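PDB 3K89: malonyl CoA-ACP transacylase from Xanthomonas oryzae pv. oryzae, which probably transfers the malonyl group from malonyl-CoA to the acyl carrier protein, giving malonyl-ACP and free CoA. Local coordinates for residues A176-D179 / R180-L184; E151-S155 / Q156-P160; A125-P128 / A129-A133; L138-D142 / A143-E147. All coordinates share one frame; numbering follows the deposited sequence.

Contact 1 of 4, residues A176-D179 / R180-L184; sequences AAVD and RALAL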
ATOM      1  N   ALA A 176      17.740  11.861  11.566  1.00 15.27           N
ATOM      2  CA  ALA A 176      19.078  12.457  11.365  1.00 15.34           C
ATOM      3  C   ALA A 176      19.814  11.732  10.254  1.00 14.99           C
ATOM      4  O   ALA A 176      20.504  12.352   9.464  1.00 14.80           O
ATOM      5  CB  ALA A 176      19.886  12.403  12.646  1.00 15.40           C
ATOM      6  N   ALA A 177      19.615  10.417  10.170  1.00 14.32           N
ATOM      7  CA  ALA A 177      20.281   9.614   9.153  1.00 14.38           C
ATOM      8  C   ALA A 177      19.703   9.827   7.756  1.00 14.61           C
ATOM      9  O   ALA A 177      20.447   9.838   6.775  1.00 13.52           O
ATOM     10  CB  ALA A 177      20.259   8.127   9.543  1.00 14.54           C
ATOM     11  N   VAL A 178      18.376   9.994   7.662  1.00 14.26           N
ATOM     12  CA  VAL A 178      17.743  10.330   6.398  1.00 15.24           C
ATOM     13  C   VAL A 178      18.275  11.703   5.943  1.00 15.63           C
ATOM     14  O   VAL A 178      18.640  11.881   4.783  1.00 15.11           O
ATOM     15  CB  VAL A 178      16.180  10.299   6.514  1.00 15.33           C
ATOM     16  CG1 VAL A 178      15.524  10.847   5.258  1.00 17.16           C
ATOM     17  CG2 VAL A 178      15.717   8.866   6.780  1.00 15.30           C
ATOM     18  N   ASP A 179      18.374  12.645   6.877  1.00 16.60           N
ATOM     19  CA  ASP A 179      18.892  13.971   6.530  1.00 17.91           C
ATOM     20  C   ASP A 179      20.348  13.898   6.074  1.00 18.49           C
ATOM     21  O   ASP A 179      20.714  14.561   5.098  1.00 20.27           O
ATOM     22  CB  ASP A 179      18.702  14.979   7.667  1.00 18.26           C
ATOM     23  CG  ASP A 179      17.297  15.555   7.719  1.00 20.88           C
ATOM     24  OD1 ASP A 179      16.544  15.439   6.724  1.00 22.48           O
ATOM     25  OD2 ASP A 179      16.941  16.138   8.763  1.00 23.39           O
ATOM     26  N   ARG A 180      21.168  13.085   6.743  1.00 18.36           N
ATOM     27  CA  ARG A 180      22.544  12.861   6.276  1.00 18.05           C
ATOM     28  C   ARG A 180      22.585  12.256   4.864  1.00 18.79           C
ATOM     29  O   ARG A 180      23.372  12.692   4.016  1.00 18.66           O
ATOM     30  CB  ARG A 180      23.362  12.022   7.253  1.00 17.52           C
ATOM     31  CG  ARG A 180      23.716  12.725   8.572  1.00 17.33           C
ATOM     32  CD  ARG A 180      24.715  11.905   9.363  1.00 14.05           C
ATOM     33  NE  ARG A 180      24.270  10.548   9.697  1.00 16.65           N
ATOM     34  CZ  ARG A 180      23.615  10.224  10.807  1.00 15.93           C
ATOM     35  NH1 ARG A 180      23.280  11.163  11.692  1.00 17.17           N
ATOM     36  NH2 ARG A 180      23.270   8.958  11.029  1.00 17.04           N
ATOM     37  N   ALA A 181      21.721  11.276   4.593  1.00 18.84           N
ATOM     38  CA  ALA A 181      21.648  10.694   3.256  1.00 19.72           C
ATOM     39  C   ALA A 181      21.279  11.738   2.204  1.00 20.52           C
ATOM     40  O   ALA A 181      21.851  11.757   1.110  1.00 20.43           O
ATOM     41  CB  ALA A 181      20.674   9.509   3.226  1.00 19.33           C
ATOM     42  N   LEU A 182      20.332  12.606   2.543  1.00 20.80           N
ATOM     43  CA  LEU A 182      19.918  13.680   1.662  1.00 22.35           C
ATOM     44  C   LEU A 182      21.074  14.642   1.363  1.00 23.03           C
ATOM     45  O   LEU A 182      21.241  15.042   0.215  1.00 23.56           O
ATOM     46  CB  LEU A 182      18.710  14.427   2.236  1.00 22.58           C
ATOM     47  CG  LEU A 182      17.388  13.644   2.301  1.00 23.41           C
ATOM     48  CD1 LEU A 182      16.281  14.488   2.951  1.00 24.51           C
ATOM     49  CD2 LEU A 182      16.948  13.145   0.932  1.00 25.86           C
ATOM     50  N   ALA A 183      21.858  14.977   2.392  1.00 23.57           N
ATOM     51  CA  ALA A 183      23.073  15.802   2.232  1.00 24.44           C
ATOM     52  C   ALA A 183      24.079  15.160   1.271  1.00 25.41           C
ATOM     53  O   ALA A 183      24.608  15.839   0.381  1.00 26.14           O
ATOM     54  CB  ALA A 183      23.727  16.068   3.584  1.00 23.92           C
ATOM     55  N   LEU A 184      24.332  13.861   1.441  1.00 26.04           N
ATOM     56  CA  LEU A 184      25.284  13.141   0.589  1.00 27.24           C
ATOM     57  C   LEU A 184      24.805  13.051  -0.863  1.00 28.57           C
ATOM     58  O   LEU A 184      25.607  13.175  -1.805  1.00 28.71           O
ATOM     59  CB  LEU A 184      25.603  11.750   1.154  1.00 26.60           C
ATOM     60  CG  LEU A 184      26.315  11.661   2.509  1.00 26.81           C
ATOM     61  CD1 LEU A 184      26.595  10.210   2.871  1.00 26.91           C
ATOM     62  CD2 LEU A 184      27.611  12.478   2.523  1.00 26.78           C
TER
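Arg180 N donates to Ala176 O at 2.9 Å, the ordinary i to i+4 bond of an alpha-helix, and the side chain of the same arginine packs over this oxygen without bonding to it. Past its extended first carbons that side chain bends at chi3 (-58°), which swings the guanidinium back over the preceding turn. One face of this flat group lies over Ala176 O and Ala177 CA, each toward its rim, while the two methyls sit close to its amino nitrogens: NH2 is 3.5 Å from Ala177 CB and NH1 is 3.7 Å from Ala176 CB. The group is fixed from outside the helix as well, since NE bonds to Ala152 O and NH2 to Gln156 OE1, so the positive charge lies near the C-terminal end of helix 142-152, where it would probably be favoured by the carbonyl groups at the end of the helix.

Two residues on, Leu182 likewise sets its CG close to the carbonyl oxygen that its own N binds. Its N bonds to Val178 O at 2.9 Å, and its CG rests 3.3 Å from that same oxygen. The CD1 methyl reaches back between two residues, 4.4 Å from Val178 CG1 and 3.9 Å from Asp179 OD1. Ala181 and Ala183 complete the bonding, to Ala177 O and Asp179 O. Val178 also packs on Ala133 and Ala135 of strand 132-138, and Ala177 on Val158. This is the regular i to i+4 hydrogen bonding of helix 175-187, the second helix of a ferredoxin-like beta-alpha-beta-beta-alpha-beta subdomain.

Contact 2 of 4, residues E151-S155 / Q156-P160; sequences EAAGS and QVVVP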
ATOM      1  N   GLU A 151      26.648   4.812   3.585  1.00 21.28           N
ATOM      2  CA  GLU A 151      27.625   5.828   3.997  1.00 22.28           C
ATOM      3  C   GLU A 151      27.092   6.799   5.045  1.00 21.31           C
ATOM      4  O   GLU A 151      27.851   7.267   5.899  1.00 21.39           O
ATOM      5  CB  GLU A 151      28.108   6.613   2.791  1.00 22.74           C
ATOM      6  CG  GLU A 151      28.959   5.778   1.850  1.00 27.31           C
ATOM      7  CD  GLU A 151      29.514   6.572   0.689  1.00 30.61           C
ATOM      8  OE1 GLU A 151      29.173   7.773   0.551  1.00 31.41           O
ATOM      9  OE2 GLU A 151      30.291   5.972  -0.092  1.00 34.97           O
ATOM     10  N   ALA A 152      25.793   7.090   4.963  1.00 20.17           N
ATOM     11  CA  ALA A 152      25.129   8.038   5.874  1.00 18.97           C
ATOM     12  C   ALA A 152      24.735   7.456   7.236  1.00 18.49           C
ATOM     13  O   ALA A 152      24.569   8.193   8.207  1.00 17.97           O
ATOM     14  CB  ALA A 152      23.903   8.632   5.199  1.00 19.20           C
ATOM     15  N   ALA A 153      24.557   6.142   7.310  1.00 18.34           N
ATOM     16  CA  ALA A 153      23.963   5.517   8.500  1.00 17.74           C
ATOM     17  C   ALA A 153      24.645   5.817   9.842  1.00 17.41           C
ATOM     18  O   ALA A 153      23.969   6.154  10.830  1.00 16.76           O
ATOM     19  CB  ALA A 153      23.810   3.988   8.296  1.00 18.03           C
ATOM     20  N   GLY A 154      25.972   5.710   9.878  1.00 17.29           N
ATOM     21  CA  GLY A 154      26.698   5.775  11.145  1.00 17.88           C
ATOM     22  C   GLY A 154      26.173   4.733  12.109  1.00 18.38           C
ATOM     23  O   GLY A 154      26.117   3.540  11.772  1.00 18.97           O
ATOM     24  N   SER A 155      25.750   5.199  13.280  1.00 18.04           N
ATOM     25  CA  SER A 155      25.199   4.356  14.346  1.00 18.24           C
ATOM     26  C   SER A 155      23.677   4.332  14.314  1.00 18.00           C
ATOM     27  O   SER A 155      23.042   3.775  15.215  1.00 18.95           O
ATOM     28  CB  SER A 155      25.652   4.855  15.715  1.00 18.52           C
ATOM     29  OG  SER A 155      27.055   4.703  15.853  1.00 21.03           O
ATOM     30  N   GLN A 156      23.096   4.942  13.287  1.00 17.26           N
ATOM     31  CA  GLN A 156      21.644   5.025  13.164  1.00 17.17           C
ATOM     32  C   GLN A 156      21.189   4.219  11.954  1.00 16.63           C
ATOM     33  O   GLN A 156      21.990   3.486  11.364  1.00 17.26           O
ATOM     34  CB  GLN A 156      21.201   6.487  13.077  1.00 16.60           C
ATOM     35  CG  GLN A 156      21.455   7.258  14.375  1.00 17.01           C
ATOM     36  CD  GLN A 156      21.115   8.730  14.241  1.00 17.72           C
ATOM     37  OE1 GLN A 156      21.611   9.404  13.349  1.00 17.72           O
ATOM     38  NE2 GLN A 156      20.271   9.230  15.131  1.00 17.95           N
ATOM     39  N   VAL A 157      19.916   4.352  11.588  1.00 15.76           N
ATOM     40  CA  VAL A 157      19.350   3.555  10.501  1.00 15.57           C
ATOM     41  C   VAL A 157      18.881   4.449   9.363  1.00 15.26           C
ATOM     42  O   VAL A 157      18.112   5.384   9.575  1.00 14.67           O
ATOM     43  CB  VAL A 157      18.174   2.670  11.015  1.00 16.16           C
ATOM     44  CG1 VAL A 157      17.406   2.034   9.826  1.00 16.54           C
ATOM     45  CG2 VAL A 157      18.699   1.593  11.974  1.00 15.84           C
ATOM     46  N   VAL A 158      19.376   4.180   8.159  1.00 14.76           N
ATOM     47  CA  VAL A 158      18.775   4.735   6.947  1.00 15.01           C
ATOM     48  C   VAL A 158      18.935   3.711   5.841  1.00 15.54           C
ATOM     49  O   VAL A 158      20.047   3.263   5.541  1.00 16.07           O
ATOM     50  CB  VAL A 158      19.329   6.147   6.550  1.00 15.45           C
ATOM     51  CG1 VAL A 158      20.855   6.131   6.386  1.00 16.32           C
ATOM     52  CG2 VAL A 158      18.629   6.688   5.290  1.00 15.22           C
ATOM     53  N   VAL A 159      17.811   3.317   5.259  1.00 15.28           N
ATOM     54  CA  VAL A 159      17.792   2.215   4.299  1.00 15.61           C
ATOM     55  C   VAL A 159      16.749   2.500   3.224  1.00 15.29           C
ATOM     56  O   VAL A 159      15.831   3.293   3.441  1.00 14.47           O
ATOM     57  CB  VAL A 159      17.424   0.847   4.991  1.00 15.25           C
ATOM     58  CG1 VAL A 159      18.506   0.361   5.970  1.00 17.24           C
ATOM     59  CG2 VAL A 159      16.036   0.891   5.663  1.00 16.22           C
ATOM     60  N   PRO A 160      16.879   1.853   2.046  1.00 15.89           N
ATOM     61  CA  PRO A 160      15.753   1.841   1.108  1.00 15.86           C
ATOM     62  C   PRO A 160      14.522   1.224   1.783  1.00 14.82           C
ATOM     63  O   PRO A 160      14.619   0.151   2.414  1.00 15.20           O
ATOM     64  CB  PRO A 160      16.252   0.958  -0.045  1.00 16.82           C
ATOM     65  CG  PRO A 160      17.434   0.215   0.484  1.00 19.33           C
ATOM     66  CD  PRO A 160      18.048   1.110   1.538  1.00 16.92           C
TER
HETATM   67  O   HOH W   1      23.913   1.704  12.136  1.00 32.94           O
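Ala153 to Gln156 form a type II' beta turn, which reverses the chain between helix 142-152 and strand 158-165 in the ferredoxin-like part of the protein. Its backbone bond runs from Gln156 N to Ala153 O at 2.9 Å, and the donor stands 41° out of the carbonyl plane rather than on a lone pair. Gly154 takes the first corner, with the positive phi (56°) and strongly negative psi of a type II' turn. On the strand side, Val157 N is held by the carboxylate of Asp174.

Apolar contacts come from one branch of one residue. Val158 has chi1 at 56°, which places CG1 between its backbone N and carbonyl carbon and aims it back at the helix end. There the methyl lies 3.8 Å from Ala153 CA and 4.1 Å from Ala152 CB, with Ala153 CB equally near. Val158 thus packs the start of the strand against Ala152 and Ala153, and it also meets Cys149 of helix 142-152.

Solvent supplies the remaining bridge: a single water molecule donates hydrogen bonds to Gly154 O at 2.9 Å and to Gln156 O at 2.7 Å.

Contact 3 of 4, residues A125-P128 / A129-A133; sequences AAAP and AGVGA
From Pro128 to Val131 the backbone folds into a type II beta turn, closed by a bond from Val131 N to Pro128 O of 3.0 Å that is close to straight (165° at the hydrogen). Gly130 occupies the second corner with phi at 103°, a conformation in which a CB would be pressed against the preceding carbonyl oxygen.

The side chains gather on Val131. With CG1 anti to the backbone N (chi1 167°), its two methyls part company: CG2 turns to the proline and CG1 to the alanine before it. CG2 lies 3.9 Å from Pro128 CD and 3.4 Å from Pro128 O, so it flanks the very oxygen that Val131 N binds. CG1 makes a looser contact with Ala127 CB, at 4.2 Å. The valine, last residue of the turn, thus touches its first residue and the one before.

One residue further out on each side of the turn, a water molecule joins Ala127 and Gly132. It accepts from Gly132 N at 2.7 Å and may donate to Ala127 O, although it has more acceptors in reach than protons to give. At the end of the turn Val131 pairs with Ala175 through its backbone, and Ala133 beyond it with Gly173, while the Ala127 methyl rests on Pro201.

The arrangement is a compact helix-to-strand connection, in which the end of helix 109-126 passes through a type II turn into strand 132-138, the first strand of the ferredoxin-like subdomain.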
ATOM      1  N   ALA A 125       4.046   3.818  17.488  1.00 18.68           N
ATOM      2  CA  ALA A 125       4.660   3.697  18.811  1.00 20.10           C
ATOM      3  C   ALA A 125       6.141   3.364  18.714  1.00 21.52           C
ATOM      4  O   ALA A 125       6.917   3.689  19.627  1.00 21.16           O
ATOM      5  CB  ALA A 125       3.939   2.647  19.628  1.00 19.88           C
ATOM      6  N   ALA A 126       6.524   2.725  17.609  1.00 21.95           N
ATOM      7  CA  ALA A 126       7.907   2.354  17.369  1.00 23.71           C
ATOM      8  C   ALA A 126       8.741   3.590  17.071  1.00 24.66           C
ATOM      9  O   ALA A 126       9.937   3.615  17.361  1.00 26.08           O
ATOM     10  CB  ALA A 126       7.997   1.369  16.226  1.00 23.08           C
ATOM     11  N   ALA A 127       8.103   4.609  16.507  1.00 25.78           N
ATOM     12  CA  ALA A 127       8.775   5.838  16.116  1.00 27.28           C
ATOM     13  C   ALA A 127       7.904   7.058  16.401  1.00 28.15           C
ATOM     14  O   ALA A 127       7.269   7.601  15.495  1.00 28.50           O
ATOM     15  CB  ALA A 127       9.166   5.787  14.640  1.00 27.31           C
ATOM     16  N   PRO A 128       7.870   7.504  17.672  1.00 29.31           N
ATOM     17  CA  PRO A 128       7.074   8.683  18.008  1.00 30.09           C
ATOM     18  C   PRO A 128       7.520   9.876  17.165  1.00 30.88           C
ATOM     19  O   PRO A 128       8.724  10.018  16.894  1.00 30.59           O
ATOM     20  CB  PRO A 128       7.404   8.919  19.489  1.00 30.25           C
ATOM     21  CG  PRO A 128       7.893   7.625  19.992  1.00 30.00           C
ATOM     22  CD  PRO A 128       8.629   7.009  18.833  1.00 29.49           C
ATOM     23  N   ALA A 129       6.564  10.710  16.738  1.00 31.40           N
ATOM     24  CA  ALA A 129       6.864  11.872  15.886  1.00 31.45           C
ATOM     25  C   ALA A 129       8.178  12.528  16.306  1.00 31.05           C
ATOM     26  O   ALA A 129       8.447  12.688  17.502  1.00 31.76           O
ATOM     27  CB  ALA A 129       5.711  12.889  15.903  1.00 31.82           C
ATOM     28  N   GLY A 130       9.002  12.870  15.317  1.00 30.29           N
ATOM     29  CA  GLY A 130      10.339  13.412  15.573  1.00 28.02           C
ATOM     30  C   GLY A 130      11.460  12.398  15.363  1.00 26.63           C
ATOM     31  O   GLY A 130      12.532  12.758  14.890  1.00 26.95           O
ATOM     32  N   VAL A 131      11.213  11.134  15.717  1.00 24.43           N
ATOM     33  CA  VAL A 131      12.221  10.064  15.634  1.00 22.56           C
ATOM     34  C   VAL A 131      12.531   9.633  14.195  1.00 21.23           C
ATOM     35  O   VAL A 131      13.698   9.456  13.822  1.00 19.87           O
ATOM     36  CB  VAL A 131      11.793   8.802  16.470  1.00 22.63           C
ATOM     37  CG1 VAL A 131      12.653   7.570  16.136  1.00 23.00           C
ATOM     38  CG2 VAL A 131      11.834   9.107  17.962  1.00 23.26           C
ATOM     39  N   GLY A 132      11.481   9.424  13.405  1.00 19.88           N
ATOM     40  CA  GLY A 132      11.647   8.846  12.074  1.00 18.88           C
ATOM     41  C   GLY A 132      11.436   9.817  10.934  1.00 18.35           C
ATOM     42  O   GLY A 132      10.903  10.911  11.119  1.00 18.96           O
ATOM     43  N   ALA A 133      11.855   9.407   9.740  1.00 17.03           N
ATOM     44  CA  ALA A 133      11.623  10.176   8.534  1.00 16.17           C
ATOM     45  C   ALA A 133      11.647   9.257   7.340  1.00 15.86           C
ATOM     46  O   ALA A 133      12.222   8.160   7.402  1.00 15.27           O
ATOM     47  CB  ALA A 133      12.681  11.331   8.370  1.00 16.28           C
TER
HETATM   48  O   HOH W   2       8.800   9.697  13.857  1.00 30.62           O

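Contact 4 of 4, residues L138-D142 / A143-E147; sequences LGAED and AVVLE
Val145 carries its CG1 anti to the backbone N (chi1 -176°), which leaves CG2 beside that nitrogen and facing back toward the residues that precede the helix. There CG2 meets the methyl of Ala140, 3.9 Å from its CB, and lies 3.5 Å from Glu141 O. Val144 adopts nearly the same torsion, and its CG2 reaches Glu141 CB at 4.0 Å, the two side chains crossing at a slant. The glutamate chain runs on beyond this point, and OE2 passes only loosely by the same methyl.

Glu141 is the N-cap of helix 142-152, so Ala140, just before it, and Val145, in the first turn, are five residues apart. Their apolar contact across the cap is the pairing known as a hydrophobic staple. Ala140 also touches Val190, and Val145 continues inward to Ile171 of strand 168-172, which packs the start of the helix on the mixed sheet.

Backbone bonding strengthens as the helix gets under way. Glu141 O is shared by two weak bonds, from Val144 N at 3.1 Å with a strongly bent angle (122°) and from Val145 N at 3.3 Å, which is straighter but long. One residue later Leu146 N binds Asp142 O at 2.8 Å, a sound helical bond. The leucine side chain closes over that acceptor, with CD1 3.3 Å from Asp142 O, and goes on to pack against Phe163 and Pro160 of strand 158-165.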
ATOM      1  N   LEU A 138      14.156  10.833  -6.512  1.00 23.23           N
ATOM      2  CA  LEU A 138      13.623  10.721  -7.861  1.00 25.11           C
ATOM      3  C   LEU A 138      14.727  10.857  -8.903  1.00 25.99           C
ATOM      4  O   LEU A 138      15.597  11.729  -8.787  1.00 26.25           O
ATOM      5  CB  LEU A 138      12.540  11.786  -8.110  1.00 25.27           C
ATOM      6  CG  LEU A 138      11.312  11.912  -7.187  1.00 26.60           C
ATOM      7  CD1 LEU A 138      10.629  10.565  -6.968  1.00 28.96           C
ATOM      8  CD2 LEU A 138      11.649  12.553  -5.846  1.00 29.87           C
ATOM      9  N   GLY A 139      14.697   9.977  -9.897  1.00 26.84           N
ATOM     10  CA  GLY A 139      15.590  10.065 -11.055  1.00 28.25           C
ATOM     11  C   GLY A 139      17.033   9.661 -10.827  1.00 29.24           C
ATOM     12  O   GLY A 139      17.888   9.916 -11.682  1.00 30.04           O
ATOM     13  N   ALA A 140      17.318   9.033  -9.689  1.00 29.56           N
ATOM     14  CA  ALA A 140      18.657   8.533  -9.398  1.00 29.96           C
ATOM     15  C   ALA A 140      18.750   7.051  -9.729  1.00 30.41           C
ATOM     16  O   ALA A 140      17.732   6.388  -9.942  1.00 30.93           O
ATOM     17  CB  ALA A 140      19.014   8.768  -7.936  1.00 29.88           C
ATOM     18  N   GLU A 141      19.974   6.539  -9.775  1.00 30.93           N
ATOM     19  CA  GLU A 141      20.197   5.111  -9.931  1.00 31.65           C
ATOM     20  C   GLU A 141      20.107   4.465  -8.564  1.00 31.42           C
ATOM     21  O   GLU A 141      20.564   5.047  -7.577  1.00 31.28           O
ATOM     22  CB  GLU A 141      21.569   4.845 -10.549  1.00 32.31           C
ATOM     23  CG  GLU A 141      21.771   5.539 -11.885  1.00 34.12           C
ATOM     24  CD  GLU A 141      23.188   5.425 -12.382  1.00 37.26           C
ATOM     25  OE1 GLU A 141      23.543   4.354 -12.910  1.00 37.65           O
ATOM     26  OE2 GLU A 141      23.943   6.411 -12.245  1.00 39.80           O
ATOM     27  N   ASP A 142      19.514   3.271  -8.504  1.00 31.24           N
ATOM     28  CA  ASP A 142      19.388   2.525  -7.249  1.00 31.06           C
ATOM     29  C   ASP A 142      20.717   2.397  -6.520  1.00 30.54           C
ATOM     30  O   ASP A 142      20.784   2.566  -5.306  1.00 29.85           O
ATOM     31  CB  ASP A 142      18.828   1.119  -7.490  1.00 31.58           C
ATOM     32  CG  ASP A 142      17.320   1.099  -7.716  1.00 32.81           C
ATOM     33  OD1 ASP A 142      16.689   2.167  -7.871  1.00 34.89           O
ATOM     34  OD2 ASP A 142      16.762  -0.013  -7.734  1.00 33.47           O
ATOM     35  N   ALA A 143      21.766   2.076  -7.278  1.00 30.03           N
ATOM     36  CA  ALA A 143      23.104   1.864  -6.738  1.00 29.08           C
ATOM     37  C   ALA A 143      23.647   3.083  -6.001  1.00 28.32           C
ATOM     38  O   ALA A 143      24.266   2.945  -4.951  1.00 28.70           O
ATOM     39  CB  ALA A 143      24.069   1.445  -7.860  1.00 29.25           C
ATOM     40  N   VAL A 144      23.411   4.270  -6.558  1.00 27.77           N
ATOM     41  CA  VAL A 144      23.847   5.524  -5.938  1.00 27.24           C
ATOM     42  C   VAL A 144      23.162   5.676  -4.577  1.00 26.28           C
ATOM     43  O   VAL A 144      23.821   5.927  -3.561  1.00 26.51           O
ATOM     44  CB  VAL A 144      23.521   6.739  -6.839  1.00 27.60           C
ATOM     45  CG1 VAL A 144      23.861   8.046  -6.134  1.00 28.58           C
ATOM     46  CG2 VAL A 144      24.262   6.633  -8.177  1.00 28.71           C
ATOM     47  N   VAL A 145      21.847   5.482  -4.565  1.00 25.00           N
ATOM     48  CA  VAL A 145      21.052   5.636  -3.340  1.00 23.75           C
ATOM     49  C   VAL A 145      21.443   4.599  -2.283  1.00 23.33           C
ATOM     50  O   VAL A 145      21.536   4.910  -1.087  1.00 22.28           O
ATOM     51  CB  VAL A 145      19.533   5.561  -3.639  1.00 23.53           C
ATOM     52  CG1 VAL A 145      18.717   5.830  -2.370  1.00 22.86           C
ATOM     53  CG2 VAL A 145      19.150   6.561  -4.715  1.00 23.43           C
ATOM     54  N   LEU A 146      21.671   3.363  -2.718  1.00 22.93           N
ATOM     55  CA  LEU A 146      22.004   2.288  -1.787  1.00 24.02           C
ATOM     56  C   LEU A 146      23.375   2.486  -1.146  1.00 24.62           C
ATOM     57  O   LEU A 146      23.563   2.200   0.039  1.00 23.99           O
ATOM     58  CB  LEU A 146      21.935   0.932  -2.486  1.00 24.34           C
ATOM     59  CG  LEU A 146      20.587   0.195  -2.539  1.00 26.08           C
ATOM     60  CD1 LEU A 146      19.378   1.104  -2.646  1.00 29.01           C
ATOM     61  CD2 LEU A 146      20.597  -0.785  -3.698  1.00 26.89           C
ATOM     62  N   GLU A 147      24.320   3.002  -1.923  1.00 25.19           N
ATOM     63  CA  GLU A 147      25.652   3.229  -1.373  1.00 26.56           C
ATOM     64  C   GLU A 147      25.615   4.446  -0.445  1.00 25.48           C
ATOM     65  O   GLU A 147      26.241   4.427   0.611  1.00 26.07           O
ATOM     66  CB  GLU A 147      26.717   3.353  -2.479  1.00 27.58           C
ATOM     67  CG  GLU A 147      28.151   2.968  -2.017  1.00 31.74           C
ATOM     68  CD  GLU A 147      28.577   1.529  -2.391  1.00 37.78           C
ATOM     69  OE1 GLU A 147      28.200   1.029  -3.479  1.00 39.83           O
ATOM     70  OE2 GLU A 147      29.323   0.902  -1.600  1.00 40.28           O
TER

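The chain order is contacts 3, 4, 2 and 1, all along the ferredoxin-like subdomain, whose elements run beta-alpha-beta-beta-alpha-beta. Contact 3 leads into strand 132-138, contact 4 starts helix 142-152, contact 2 ends it, and contact 1 lies in helix 175-187; both helices lie against the same mixed sheet. The centres of contacts 1 and 2 are about 8 Å apart, those of contacts 3 and 4 about 25 Å. Contact 1 touches contact 2 through Arg180 and contact 3 through Val178, so turn, helix and sheet pack as one unit. Valine side chains of contacts 1 and 2 lie about 12 Å from that of His203, the predicted active-site histidine; contacts 3 and 4 lie farther off.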